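Local coordinates for protein beta-galactosidase (Bacteroides thetaiotaomicron, PDB 5MUJ) that probably hydrolyses an L-arabinofuranosyl linkage in the plant pectin rhamnogalacturonan II, whose chain B glycan it binds on a five-bladed beta-propeller, at residues A[115-120]-A[164-169]; A[222-227]-A[251-256]; A[229-232]-A[237-240]; A[239-244]-A[263-268]; A[293-298]-A[317-322]. All coordinates share one frame; numbering follows the deposited sequence.

Contact 1 of 5, residues A[115-120]-A[164-169]; sequences GKWDCN and PLFVGL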
# COMPACT_ATOMS: atom_id res chain seq x y z
N GLY A 115 14.44 13.04 -17.33
CA GLY A 115 15.61 13.76 -16.86
C GLY A 115 15.86 13.74 -15.36
O GLY A 115 16.81 14.38 -14.90
N LYS A 116 15.04 13.00 -14.61
CA LYS A 116 15.14 12.93 -13.16
C LYS A 116 15.40 11.49 -12.71
O LYS A 116 15.30 10.57 -13.49
CB LYS A 116 13.85 13.50 -12.54
CG LYS A 116 13.66 14.97 -12.83
CD LYS A 116 14.59 15.84 -12.00
CE LYS A 116 14.52 17.25 -12.50
NZ LYS A 116 15.32 18.20 -11.74
N TRP A 117 15.71 11.33 -11.42
CA TRP A 117 16.07 10.03 -10.80
C TRP A 117 14.95 9.00 -10.88
O TRP A 117 15.18 7.80 -10.85
CB TRP A 117 16.50 10.22 -9.35
CG TRP A 117 15.41 10.57 -8.40
CD1 TRP A 117 14.92 11.82 -8.12
CD2 TRP A 117 14.63 9.66 -7.63
NE1 TRP A 117 13.92 11.74 -7.21
CE2 TRP A 117 13.71 10.42 -6.88
CE3 TRP A 117 14.63 8.26 -7.50
CZ2 TRP A 117 12.78 9.84 -6.01
CZ3 TRP A 117 13.75 7.69 -6.64
CH2 TRP A 117 12.81 8.48 -5.89
N ASP A 118 13.74 9.51 -10.93
CA ASP A 118 12.54 8.68 -10.95
C ASP A 118 11.87 8.70 -12.32
O ASP A 118 10.65 8.66 -12.42
CB ASP A 118 11.59 9.17 -9.85
CG ASP A 118 11.26 10.65 -9.96
OD1 ASP A 118 11.70 11.30 -10.97
OD2 ASP A 118 10.52 11.17 -9.06
N CYS A 119 12.63 8.80 -13.41
CA CYS A 119 12.02 9.03 -14.72
C CYS A 119 11.07 7.93 -15.18
O CYS A 119 10.09 8.22 -15.85
CB CYS A 119 13.08 9.27 -15.77
SG CYS A 119 14.22 7.89 -15.93
N ASN A 120 11.30 6.68 -14.76
CA ASN A 120 10.55 5.51 -15.25
C ASN A 120 9.59 4.85 -14.24
O ASN A 120 8.70 4.10 -14.65
CB ASN A 120 11.54 4.46 -15.81
CG ASN A 120 12.23 4.92 -17.07
OD1 ASN A 120 11.64 5.66 -17.86
ND2 ASN A 120 13.46 4.47 -17.29
N PRO A 164 17.05 -0.75 -8.97
CA PRO A 164 16.38 -0.66 -7.69
C PRO A 164 15.35 0.47 -7.57
O PRO A 164 15.32 1.41 -8.39
CB PRO A 164 17.54 -0.51 -6.67
CG PRO A 164 18.65 0.03 -7.46
CD PRO A 164 18.51 -0.58 -8.83
N LEU A 165 14.50 0.36 -6.56
CA LEU A 165 13.51 1.40 -6.28
C LEU A 165 13.79 2.06 -4.93
O LEU A 165 14.25 1.39 -3.99
CB LEU A 165 12.12 0.85 -6.34
CG LEU A 165 11.81 -0.01 -7.53
CD1 LEU A 165 10.75 -1.03 -7.13
CD2 LEU A 165 11.36 0.82 -8.72
N PHE A 166 13.65 3.38 -4.88
CA PHE A 166 13.93 4.17 -3.70
C PHE A 166 12.68 4.94 -3.29
O PHE A 166 11.78 5.12 -4.12
CB PHE A 166 15.10 5.17 -3.93
CG PHE A 166 16.27 4.59 -4.67
CD1 PHE A 166 16.82 3.36 -4.30
CD2 PHE A 166 16.83 5.28 -5.73
CE1 PHE A 166 17.90 2.83 -4.99
CE2 PHE A 166 17.92 4.76 -6.41
CZ PHE A 166 18.44 3.53 -6.05
N VAL A 167 12.62 5.44 -2.05
CA VAL A 167 11.47 6.24 -1.56
C VAL A 167 11.58 7.70 -1.95
O VAL A 167 12.42 8.44 -1.52
CB VAL A 167 11.27 6.14 0.00
CG1 VAL A 167 9.93 6.74 0.49
CG2 VAL A 167 11.25 4.69 0.42
N GLY A 168 10.63 8.18 -2.74
CA GLY A 168 10.53 9.59 -3.05
C GLY A 168 9.47 10.35 -2.24
O GLY A 168 8.63 9.75 -1.58
N LEU A 169 9.55 11.67 -2.29
CA LEU A 169 8.64 12.56 -1.57
C LEU A 169 8.00 13.52 -2.56
O LEU A 169 8.70 14.11 -3.40
CB LEU A 169 9.40 13.41 -0.54
CG LEU A 169 8.56 14.36 0.32
CD1 LEU A 169 7.58 13.61 1.23
CD2 LEU A 169 9.47 15.27 1.14
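Trp117 points its indole at the backbone of 166-168 and meets it with the outer rim of the six-membered ring. Trp117 CZ2 rests 3.7 Å from Gly168 CA, which lies with Phe166 O at the indole edge, near its plane; Trp117 CZ3 also touches Phe166 CB at 3.9 Å. With chi1 71°, CG of Trp117 lies between its backbone N and carbonyl carbon. This folds the ring back over the next residue, and Asp118 CB stands 3.7 Å above the ring centre. Trp117 occupies the second position of a type I turn from Lys116 to Cys119. The turn belongs to the loop that carries the chain from the outermost strand of one propeller blade, 104-110, to the first strand of the next, while 166-169 is part of the third strand of that next blade. Glycine suits position 168, because a CB there would come within 2.9 Å of Trp117 CZ2. The Phe166 ring crosses the indole at a slant, presenting its own edge, and its CD2 lies 4.0 Å from Trp117 CZ3. The indole N-H is used elsewhere, with NE1 of Trp117 bonded to the carbonyl of Leu185, and Pro188 also packs on the tryptophan.

Contact 2 of 5, residues A[222-227]-A[251-256]; sequences FVMFYN and KTWKRY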
# COMPACT_ATOMS: atom_id res chain seq x y z
N PHE A 222 6.67 12.49 12.50
CA PHE A 222 6.40 11.80 11.23
C PHE A 222 7.00 10.40 11.26
O PHE A 222 8.21 10.24 11.44
CB PHE A 222 6.87 12.63 10.02
CG PHE A 222 6.20 13.98 9.94
CD1 PHE A 222 4.81 14.07 9.75
CD2 PHE A 222 6.93 15.14 10.06
CE1 PHE A 222 4.19 15.31 9.69
CE2 PHE A 222 6.32 16.37 10.00
CZ PHE A 222 4.95 16.46 9.81
N VAL A 223 6.14 9.42 11.09
CA VAL A 223 6.50 8.02 11.17
C VAL A 223 6.22 7.30 9.89
O VAL A 223 5.07 7.21 9.53
CB VAL A 223 5.74 7.31 12.33
CG1 VAL A 223 6.08 5.82 12.39
CG2 VAL A 223 6.00 8.00 13.68
N MSE A 224 7.21 6.78 9.23
CA MSE A 224 7.08 6.07 8.00
C MSE A 224 7.13 4.59 8.19
O MSE A 224 8.02 4.11 8.82
CB MSE A 224 8.17 6.52 7.04
CG MSE A 224 8.03 5.73 5.79
SE MSE A 224 9.58 5.97 4.56
CE MSE A 224 9.58 7.91 4.28
N PHE A 225 6.14 3.86 7.67
CA PHE A 225 6.09 2.45 7.65
C PHE A 225 6.36 2.08 6.19
O PHE A 225 5.78 2.54 5.28
CB PHE A 225 4.76 1.79 8.16
CG PHE A 225 4.68 1.62 9.64
CD1 PHE A 225 4.48 2.69 10.44
CD2 PHE A 225 4.88 0.39 10.26
CE1 PHE A 225 4.43 2.57 11.77
CE2 PHE A 225 4.85 0.28 11.64
CZ PHE A 225 4.57 1.37 12.39
N TYR A 226 7.39 1.28 5.96
CA TYR A 226 7.75 0.87 4.60
C TYR A 226 8.30 -0.54 4.53
O TYR A 226 8.82 -1.06 5.52
CB TYR A 226 8.74 1.85 3.93
CG TYR A 226 10.17 1.92 4.45
CD1 TYR A 226 10.46 2.45 5.71
CD2 TYR A 226 11.23 1.55 3.63
CE1 TYR A 226 11.78 2.60 6.14
CE2 TYR A 226 12.54 1.64 4.08
CZ TYR A 226 12.79 2.18 5.33
OH TYR A 226 14.08 2.34 5.81
N ASN A 227 8.11 -1.18 3.38
CA ASN A 227 8.65 -2.52 3.16
C ASN A 227 9.77 -2.46 2.11
O ASN A 227 9.88 -1.54 1.32
CB ASN A 227 7.57 -3.61 2.88
CG ASN A 227 6.68 -3.29 1.69
OD1 ASN A 227 5.82 -2.41 1.78
ND2 ASN A 227 6.81 -4.09 0.62
N LYS A 251 11.57 15.76 5.33
CA LYS A 251 12.65 15.84 4.37
C LYS A 251 13.81 14.98 4.81
O LYS A 251 14.37 14.23 4.00
CB LYS A 251 13.13 17.27 4.21
N THR A 252 14.18 15.12 6.09
CA THR A 252 15.29 14.36 6.69
C THR A 252 14.77 13.18 7.50
O THR A 252 13.92 13.36 8.35
CB THR A 252 16.11 15.30 7.61
OG1 THR A 252 16.92 16.12 6.79
CG2 THR A 252 16.98 14.55 8.59
N TRP A 253 15.31 12.00 7.25
CA TRP A 253 14.82 10.74 7.82
C TRP A 253 15.92 9.96 8.51
O TRP A 253 17.06 9.97 8.05
CB TRP A 253 14.18 9.90 6.71
CG TRP A 253 12.94 10.57 6.19
CD1 TRP A 253 12.88 11.52 5.20
CD2 TRP A 253 11.60 10.40 6.68
NE1 TRP A 253 11.58 11.95 5.06
CE2 TRP A 253 10.77 11.27 5.93
CE3 TRP A 253 11.01 9.59 7.66
CZ2 TRP A 253 9.38 11.36 6.16
CZ3 TRP A 253 9.63 9.68 7.89
CH2 TRP A 253 8.83 10.55 7.13
N LYS A 254 15.60 9.34 9.65
CA LYS A 254 16.46 8.36 10.32
C LYS A 254 15.70 7.03 10.38
O LYS A 254 14.48 7.04 10.59
CB LYS A 254 16.76 8.77 11.77
CG LYS A 254 17.31 10.16 12.00
CD LYS A 254 17.23 10.46 13.49
CE LYS A 254 18.00 11.71 13.89
NZ LYS A 254 17.53 12.24 15.20
N ARG A 255 16.39 5.92 10.17
CA ARG A 255 15.84 4.59 10.41
C ARG A 255 15.61 4.37 11.90
O ARG A 255 16.42 4.80 12.75
CB ARG A 255 16.76 3.49 9.89
CG ARG A 255 16.69 3.19 8.42
CD ARG A 255 17.32 4.26 7.58
NE ARG A 255 17.33 3.83 6.19
CZ ARG A 255 17.73 4.56 5.15
NH1 ARG A 255 18.18 5.79 5.32
NH2 ARG A 255 17.72 4.01 3.93
N TYR A 256 14.59 3.60 12.22
CA TYR A 256 14.37 3.12 13.56
C TYR A 256 15.46 2.09 13.84
O TYR A 256 15.69 1.17 13.03
CB TYR A 256 12.95 2.53 13.72
CG TYR A 256 12.71 1.87 15.06
CD1 TYR A 256 12.71 2.62 16.23
CD2 TYR A 256 12.47 0.51 15.16
CE1 TYR A 256 12.49 2.04 17.46
CE2 TYR A 256 12.24 -0.10 16.38
CZ TYR A 256 12.24 0.66 17.53
OH TYR A 256 12.02 0.09 18.77
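One face of the Trp253 indole carries the terminal methyl of Met224, and the rim near CZ3 and CH2 meets the strand 222-227. Met224 was built as selenomethionine; its CE stands 3.7 Å from the centroid of the six-membered ring and only 3° off the ring normal, a CH-pi contact. The chain runs straight out from the strand and then bends at chi3, -57°, which lays the methyl over the ring. The selenium lies farther off, 5.1 Å from the same centroid, in an oblique Met-aromatic contact. Beyond the rim, Met224 CB comes to 3.6 Å from Trp253 CZ3 on the methyl's side of the ring plane, and Phe222 CB to 4.1 Å from Trp253 CH2 on the opposite side. Trp253 keeps its polar NE1 satisfied by the Met250 carbonyl. A second pair of flat groups sits further along: the planes of the Tyr226 ring and the Arg255 guanidinium are turned 71° to each other, with Tyr226 OH 3.6 Å from Arg255 NE. The two are joined through Glu201, which bonds to Tyr226 OH and pairs with Arg255 NE; Arg255 NH1 also pairs with Asp194 and Asp196, so a buried arginine is matched by acids. The backbones do not touch, Met224 CA and Trp253 CA being 9.0 Å apart, because strand 238-247 runs between them. Its residues Gly243 and Ala245, paired with Tyr226 and Met224, are small enough for large side chains to reach across. This is how the second strand and the chain leading into the fourth, 254-255, pack over one face of a four-stranded beta-propeller blade.

Contact 3 of 5, residues A[229-232]-A[237-240]; sequences GGRH and LKGE. With 8PK (4-O-[(1R)-1-hydroxyethyl]-2-O-methyl-alpha-L-fucopyranose), chain B.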
# COMPACT_ATOMS: atom_id res chain seq x y z
N GLY A 229 13.34 -5.09 0.46
CA GLY A 229 13.95 -6.40 0.30
C GLY A 229 15.38 -6.41 0.86
O GLY A 229 16.09 -5.47 0.71
N GLY A 230 15.72 -7.50 1.52
CA GLY A 230 17.08 -7.75 2.01
C GLY A 230 17.25 -9.17 2.43
O GLY A 230 16.35 -10.01 2.32
N ARG A 231 18.46 -9.45 2.94
CA ARG A 231 18.81 -10.78 3.34
C ARG A 231 19.07 -10.81 4.83
O ARG A 231 19.86 -10.00 5.35
CB ARG A 231 20.09 -11.15 2.60
CG ARG A 231 20.33 -12.63 2.46
CD ARG A 231 21.37 -12.91 1.39
NE ARG A 231 20.84 -12.77 0.02
CZ ARG A 231 20.29 -13.76 -0.71
NH1 ARG A 231 20.16 -15.00 -0.23
NH2 ARG A 231 19.85 -13.49 -1.94
N HIS A 232 18.59 -11.83 5.49
CA HIS A 232 18.65 -11.87 6.95
C HIS A 232 20.12 -12.20 7.32
O HIS A 232 20.71 -13.07 6.70
CB HIS A 232 17.63 -12.89 7.51
CG HIS A 232 17.59 -12.93 9.00
ND1 HIS A 232 16.58 -12.37 9.76
CD2 HIS A 232 18.50 -13.38 9.88
CE1 HIS A 232 16.85 -12.55 11.04
NE2 HIS A 232 18.03 -13.13 11.14
N LEU A 237 18.44 -15.70 4.33
CA LEU A 237 17.17 -15.78 3.62
C LEU A 237 16.78 -14.40 3.09
O LEU A 237 16.72 -13.42 3.84
CB LEU A 237 16.06 -16.26 4.56
CG LEU A 237 16.18 -17.69 5.09
CD1 LEU A 237 15.02 -17.98 6.03
CD2 LEU A 237 16.25 -18.73 3.97
N LYS A 238 16.52 -14.37 1.78
CA LYS A 238 15.97 -13.20 1.12
C LYS A 238 14.46 -13.12 1.38
O LYS A 238 13.76 -14.14 1.40
CB LYS A 238 16.26 -13.25 -0.38
CG LYS A 238 15.99 -11.93 -1.11
CD LYS A 238 15.68 -12.06 -2.60
CE LYS A 238 14.34 -12.75 -2.91
NZ LYS A 238 13.14 -11.94 -2.51
N GLY A 239 13.99 -11.89 1.59
CA GLY A 239 12.53 -11.59 1.65
C GLY A 239 12.24 -10.10 1.68
O GLY A 239 13.14 -9.29 1.53
N GLU A 240 10.95 -9.77 1.88
CA GLU A 240 10.49 -8.38 2.11
C GLU A 240 9.87 -8.25 3.48
O GLU A 240 9.08 -9.10 3.90
CB GLU A 240 9.39 -7.92 1.12
CG GLU A 240 9.88 -7.93 -0.29
CD GLU A 240 8.93 -7.27 -1.27
OE1 GLU A 240 8.07 -6.45 -0.88
OE2 GLU A 240 9.03 -7.60 -2.46
O9 8PK B . 17.14 -7.14 -7.70
C8 8PK B . 16.20 -6.64 -6.75
C10 8PK B . 16.14 -5.13 -6.83
O4 8PK B . 14.91 -7.23 -6.97
C4 8PK B . 14.93 -8.66 -6.98
C5 8PK B . 13.82 -9.15 -7.89
C6 8PK B . 13.95 -8.59 -9.31
O5 8PK B . 12.54 -8.79 -7.33
C3 8PK B . 14.77 -9.22 -5.58
O3 8PK B . 15.80 -8.78 -4.69
C2 8PK B . 13.43 -8.79 -5.03
O2 8PK B . 13.29 -9.36 -3.72
C7 8PK B . 13.35 -8.41 -2.65
C1 8PK B . 12.31 -9.23 -5.97
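Arg231 and Lys238 face each other as a non-hydrogen-bonded antiparallel pair at the end of a beta hairpin, formed by the second and third strands of a propeller blade, 222-231 and 238-247. Gly229 and Glu240 make a like pair, and Lys238 and Gly229 each touch the bound glycan. Lys238 NZ donates a hydrogen bond of 2.9 Å to O2 of the methylated fucose residue, 8PK. Its side chain turns twice to do so, at chi3 and chi4 (both 68°), bringing the ammonium to this methoxy oxygen; it also touches the neighbouring aceric acid and galactose. A leucine in its place would lack the ammonium, and O2 of the fucose would probably lose this donor while the adjoining sugars would lose part of their contact surface. Gly229 CA lies 3.6 Å from the sugar's methyl carbon C7, where a CB would collide with that methyl, so glycine is needed. Glu240 touches the galactose and takes a weak bond from Asn227. Behind this first shell, Arg231 lays a face of its guanidinium over the root of the lysine, with NH2 3.9 Å from Lys238 CB, while its NH1 bonds to the carbonyl of Asp236. The hairpin backbone fixes both strands: Gly230 N to Gly239 O and Gly239 N to Gly230 O each measure 3.1 Å in a hydrogen-bonded antiparallel pair. Where the strands part, His232 N reaches Leu237 O at 3.0 Å from above the carbonyl plane.

Contact 4 of 5, residues A[239-244]-A[263-268]; sequences GERVGI and AHEADG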
# COMPACT_ATOMS: atom_id res chain seq x y z
N GLY A 239 13.99 -11.89 1.59
CA GLY A 239 12.53 -11.59 1.65
C GLY A 239 12.24 -10.10 1.68
O GLY A 239 13.14 -9.29 1.53
N GLU A 240 10.95 -9.77 1.88
CA GLU A 240 10.49 -8.38 2.11
C GLU A 240 9.87 -8.25 3.48
O GLU A 240 9.08 -9.10 3.90
CB GLU A 240 9.39 -7.92 1.12
CG GLU A 240 9.88 -7.93 -0.29
CD GLU A 240 8.93 -7.27 -1.27
OE1 GLU A 240 8.07 -6.45 -0.88
OE2 GLU A 240 9.03 -7.60 -2.46
N ARG A 241 10.26 -7.22 4.17
CA ARG A 241 9.98 -7.02 5.55
C ARG A 241 9.56 -5.56 5.76
O ARG A 241 9.86 -4.69 4.93
CB ARG A 241 11.23 -7.34 6.38
CG ARG A 241 11.67 -8.78 6.29
CD ARG A 241 13.07 -8.97 6.91
NE ARG A 241 13.53 -10.33 6.70
CZ ARG A 241 14.22 -10.76 5.64
NH1 ARG A 241 14.49 -9.96 4.61
NH2 ARG A 241 14.63 -12.03 5.59
N VAL A 242 9.01 -5.29 6.94
CA VAL A 242 8.46 -3.97 7.26
C VAL A 242 9.28 -3.29 8.35
O VAL A 242 9.57 -3.89 9.41
CB VAL A 242 6.99 -4.10 7.71
CG1 VAL A 242 6.50 -2.79 8.27
CG2 VAL A 242 6.12 -4.55 6.55
N GLY A 243 9.62 -2.03 8.09
CA GLY A 243 10.33 -1.21 9.07
C GLY A 243 9.85 0.20 9.11
O GLY A 243 8.99 0.59 8.35
N ILE A 244 10.43 0.97 10.02
CA ILE A 244 10.04 2.32 10.36
C ILE A 244 11.16 3.33 10.10
O ILE A 244 12.39 3.04 10.35
CB ILE A 244 9.63 2.37 11.85
CG1 ILE A 244 8.33 1.59 12.10
CG2 ILE A 244 9.53 3.79 12.36
CD1 ILE A 244 7.97 1.45 13.57
N ALA A 263 8.06 -9.06 10.29
CA ALA A 263 8.54 -9.92 9.25
C ALA A 263 8.03 -11.33 9.48
O ALA A 263 7.70 -11.68 10.61
CB ALA A 263 10.06 -9.94 9.25
N HIS A 264 8.03 -12.12 8.41
CA HIS A 264 7.80 -13.56 8.48
C HIS A 264 8.95 -14.29 7.79
O HIS A 264 9.13 -14.17 6.59
CB HIS A 264 6.46 -13.87 7.83
CG HIS A 264 5.32 -13.22 8.53
ND1 HIS A 264 4.78 -12.01 8.11
CD2 HIS A 264 4.62 -13.59 9.62
CE1 HIS A 264 3.79 -11.69 8.92
NE2 HIS A 264 3.67 -12.63 9.84
N GLU A 265 9.74 -15.03 8.55
CA GLU A 265 10.96 -15.57 8.00
C GLU A 265 10.80 -16.93 7.33
O GLU A 265 10.82 -17.98 7.99
CB GLU A 265 12.03 -15.68 9.08
CG GLU A 265 12.44 -14.37 9.68
CD GLU A 265 13.16 -13.47 8.69
OE1 GLU A 265 13.73 -13.96 7.68
OE2 GLU A 265 13.10 -12.24 8.88
N ALA A 266 10.70 -16.88 6.00
CA ALA A 266 10.90 -18.05 5.15
C ALA A 266 11.52 -17.55 3.83
O ALA A 266 11.52 -16.34 3.54
CB ALA A 266 9.58 -18.78 4.90
N ASP A 267 12.03 -18.50 3.04
CA ASP A 267 12.70 -18.21 1.78
C ASP A 267 11.78 -17.51 0.78
O ASP A 267 10.80 -18.11 0.26
CB ASP A 267 13.25 -19.49 1.16
CG ASP A 267 14.04 -19.24 -0.12
OD1 ASP A 267 14.33 -18.06 -0.45
OD2 ASP A 267 14.38 -20.23 -0.80
N GLY A 268 12.10 -16.25 0.50
CA GLY A 268 11.41 -15.48 -0.50
C GLY A 268 10.07 -14.94 -0.03
O GLY A 268 9.37 -14.32 -0.82
O HOH W 1 8.68 -11.20 5.54
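Arg241 and Glu265 are brought together by one straight and one bent side chain. In Arg241, CG lies anti to the carbonyl carbon (chi1 -64°) and the chain then extends fully to NE; Glu265 instead folds at chi2, -66°, swinging its carboxylate round to the arginine. The contact joins the third strand of one propeller blade to the loop that leads on to the first strand of the next. The guanidinium grips the carboxylate side-on in a bidentate salt bridge: Arg241 NE to Glu265 OE2 is 2.9 Å and Arg241 NH2 to Glu265 OE1 is 3.0 Å. Both bonds are nearly straight and lie close to the guanidinium plane, and the two flat groups are within 20° of coplanar. The oxygens are met on their syn sides, which a two-pronged grip requires. Arginine suits this place because NH1 also bonds the Gly230 carbonyl and NH2 that of Leu237, so one group ties the loop to the hairpin; the bonded neighbours would hold its rotation. His232 packs beside both charged partners. The methyl of Ala263 packs against the aliphatic part of the arginine, Ala263 CB lying 3.6 Å from Arg241 CG. Gly239 passes close to Gly268, a loop residue with a positive phi that glycine adopts easily. The His264 ring bonds to Thr271 and Asp314, and its backbone is linked to the strand through a water, which accepts from His264 N at 3.1 Å and lies 2.7 Å from Glu240 O, to which it can donate.

Contact 5 of 5, residues A[293-298]-A[317-322]; sequences PSRKYK and GADLII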
# COMPACT_ATOMS: atom_id res chain seq x y z
N PRO A 293 4.99 -20.14 3.41
CA PRO A 293 4.74 -21.61 3.33
C PRO A 293 3.48 -22.18 4.02
O PRO A 293 2.98 -23.22 3.58
CB PRO A 293 5.97 -22.21 4.01
CG PRO A 293 6.99 -21.14 4.03
CD PRO A 293 6.34 -19.81 3.93
N SER A 294 3.00 -21.52 5.08
CA SER A 294 1.83 -21.99 5.86
C SER A 294 0.45 -21.81 5.21
O SER A 294 -0.55 -22.26 5.77
CB SER A 294 1.81 -21.30 7.22
OG SER A 294 1.73 -19.90 7.07
N ARG A 295 0.40 -21.11 4.07
CA ARG A 295 -0.78 -20.94 3.23
C ARG A 295 -0.65 -21.69 1.87
O ARG A 295 0.43 -21.72 1.21
CB ARG A 295 -1.00 -19.44 2.98
CG ARG A 295 -1.85 -18.73 4.02
CD ARG A 295 -1.20 -18.67 5.36
NE ARG A 295 -1.78 -17.60 6.18
CZ ARG A 295 -1.26 -17.10 7.29
NH1 ARG A 295 -0.11 -17.56 7.78
NH2 ARG A 295 -1.88 -16.13 7.94
N LYS A 296 -1.79 -22.27 1.46
CA LYS A 296 -1.95 -22.97 0.19
C LYS A 296 -2.62 -22.09 -0.86
O LYS A 296 -3.25 -22.58 -1.81
CB LYS A 296 -2.79 -24.25 0.39
N TYR A 297 -2.53 -20.79 -0.66
CA TYR A 297 -2.68 -19.81 -1.71
C TYR A 297 -1.51 -18.87 -1.64
O TYR A 297 -0.89 -18.71 -0.57
CB TYR A 297 -3.99 -19.04 -1.58
CG TYR A 297 -4.42 -18.84 -0.15
CD1 TYR A 297 -3.87 -17.84 0.63
CD2 TYR A 297 -5.28 -19.72 0.46
CE1 TYR A 297 -4.26 -17.67 1.96
CE2 TYR A 297 -5.69 -19.55 1.77
CZ TYR A 297 -5.18 -18.54 2.53
OH TYR A 297 -5.59 -18.37 3.83
N LYS A 298 -1.20 -18.25 -2.78
CA LYS A 298 0.12 -17.57 -2.95
C LYS A 298 0.25 -16.15 -2.39
O LYS A 298 1.38 -15.68 -2.16
CB LYS A 298 0.50 -17.55 -4.42
CG LYS A 298 0.78 -18.94 -5.00
CD LYS A 298 2.17 -19.50 -4.68
CE LYS A 298 2.32 -20.88 -5.31
NZ LYS A 298 3.10 -21.83 -4.46
N GLY A 317 -5.99 -16.33 13.22
CA GLY A 317 -7.22 -16.92 12.63
C GLY A 317 -7.19 -16.79 11.13
O GLY A 317 -6.16 -16.46 10.56
N ALA A 318 -8.35 -16.98 10.50
CA ALA A 318 -8.51 -16.97 9.05
C ALA A 318 -8.03 -15.65 8.49
O ALA A 318 -8.27 -14.60 9.07
CB ALA A 318 -9.98 -17.19 8.65
N ASP A 319 -7.43 -15.72 7.33
CA ASP A 319 -6.95 -14.52 6.65
C ASP A 319 -8.16 -13.68 6.22
O ASP A 319 -9.21 -14.22 5.90
CB ASP A 319 -6.16 -14.94 5.45
CG ASP A 319 -4.81 -15.54 5.85
OD1 ASP A 319 -4.21 -15.02 6.81
OD2 ASP A 319 -4.40 -16.50 5.20
N LEU A 320 -7.96 -12.38 6.12
CA LEU A 320 -9.06 -11.45 5.80
C LEU A 320 -9.50 -11.54 4.36
O LEU A 320 -10.72 -11.48 4.07
CB LEU A 320 -8.61 -10.03 6.08
CG LEU A 320 -8.36 -9.62 7.53
CD1 LEU A 320 -7.98 -8.15 7.63
CD2 LEU A 320 -9.57 -9.93 8.41
N ILE A 321 -8.56 -11.59 3.44
CA ILE A 321 -8.81 -11.66 2.00
C ILE A 321 -7.94 -12.74 1.42
O ILE A 321 -6.71 -12.71 1.63
CB ILE A 321 -8.46 -10.34 1.26
CG1 ILE A 321 -9.18 -9.15 1.89
CG2 ILE A 321 -8.76 -10.45 -0.24
CD1 ILE A 321 -10.70 -9.07 1.63
N ILE A 322 -8.53 -13.69 0.72
CA ILE A 322 -7.81 -14.76 0.06
C ILE A 322 -8.34 -14.97 -1.34
O ILE A 322 -9.53 -14.60 -1.61
CB ILE A 322 -7.89 -16.11 0.85
CG1 ILE A 322 -9.28 -16.78 0.79
CG2 ILE A 322 -7.44 -15.90 2.30
CD1 ILE A 322 -9.33 -18.13 1.48
O HOH W 2 -7.69 -18.31 5.52
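Two connecting loops of the beta-propeller meet at the surface here: 293-298 links the second and third strands of a blade, and 317-322 leads from that blade's outermost strand to the next blade. Arg295 and Asp319 form their main link, a side-on bidentate salt bridge in which Arg295 NE reaches Asp319 OD2 at 3.0 Å and Arg295 NH2 reaches Asp319 OD1 at 2.8 Å. Guanidinium and carboxylate planes differ by only 6°, and each oxygen uses its syn lone pair. A bend at chi2, 66°, sets the arginine edge-on to the acid, and Arg295 NH1 donates to Ser294 OG in the guanidinium plane, holding the flat group in place. Tyr297 adds a third bond: its OH donates to Asp319 OD2 at 2.6 Å from the anti side, so this oxygen accepts two bonds and the aspartate is gripped by three in all. A glutamine in place of Arg295 would probably leave the carboxylate without its charged mate, held mainly by the tyrosine and freer to turn. Tyrosine suits its position because the ring is also packed: Ile322 CB sits over one face, 4.0 Å from the ring centroid, and Ile322 CG2 touches Tyr297 CZ at 3.5 Å. A water bridges Tyr297 and Asp319, donating to Tyr297 OH at 2.7 Å and accepting from Asp319 N at 3.2 Å.

How the contacts relate
From the N terminus, contact 1 comes first, closing a loop that returns the third strand of one blade to the linker entering that blade. The next blade holds contacts 2 and 3: contact 2 spans from its second to its outermost strand, and within that span lies contact 3, the tight hairpin end at the glycan. Contact 4 starts where contact 3 ends, sharing Gly239 and Glu240, and crosses contact 2 along the chain as it ties strand 238-247 to the linker toward the following blade. Contact 5 closes a later loop, from that blade's 293-298 connection to the linker into the last blade. Val167 against Met224 joins contacts 1 and 2, and Ala266 against Pro293 joins contacts 4 and 5.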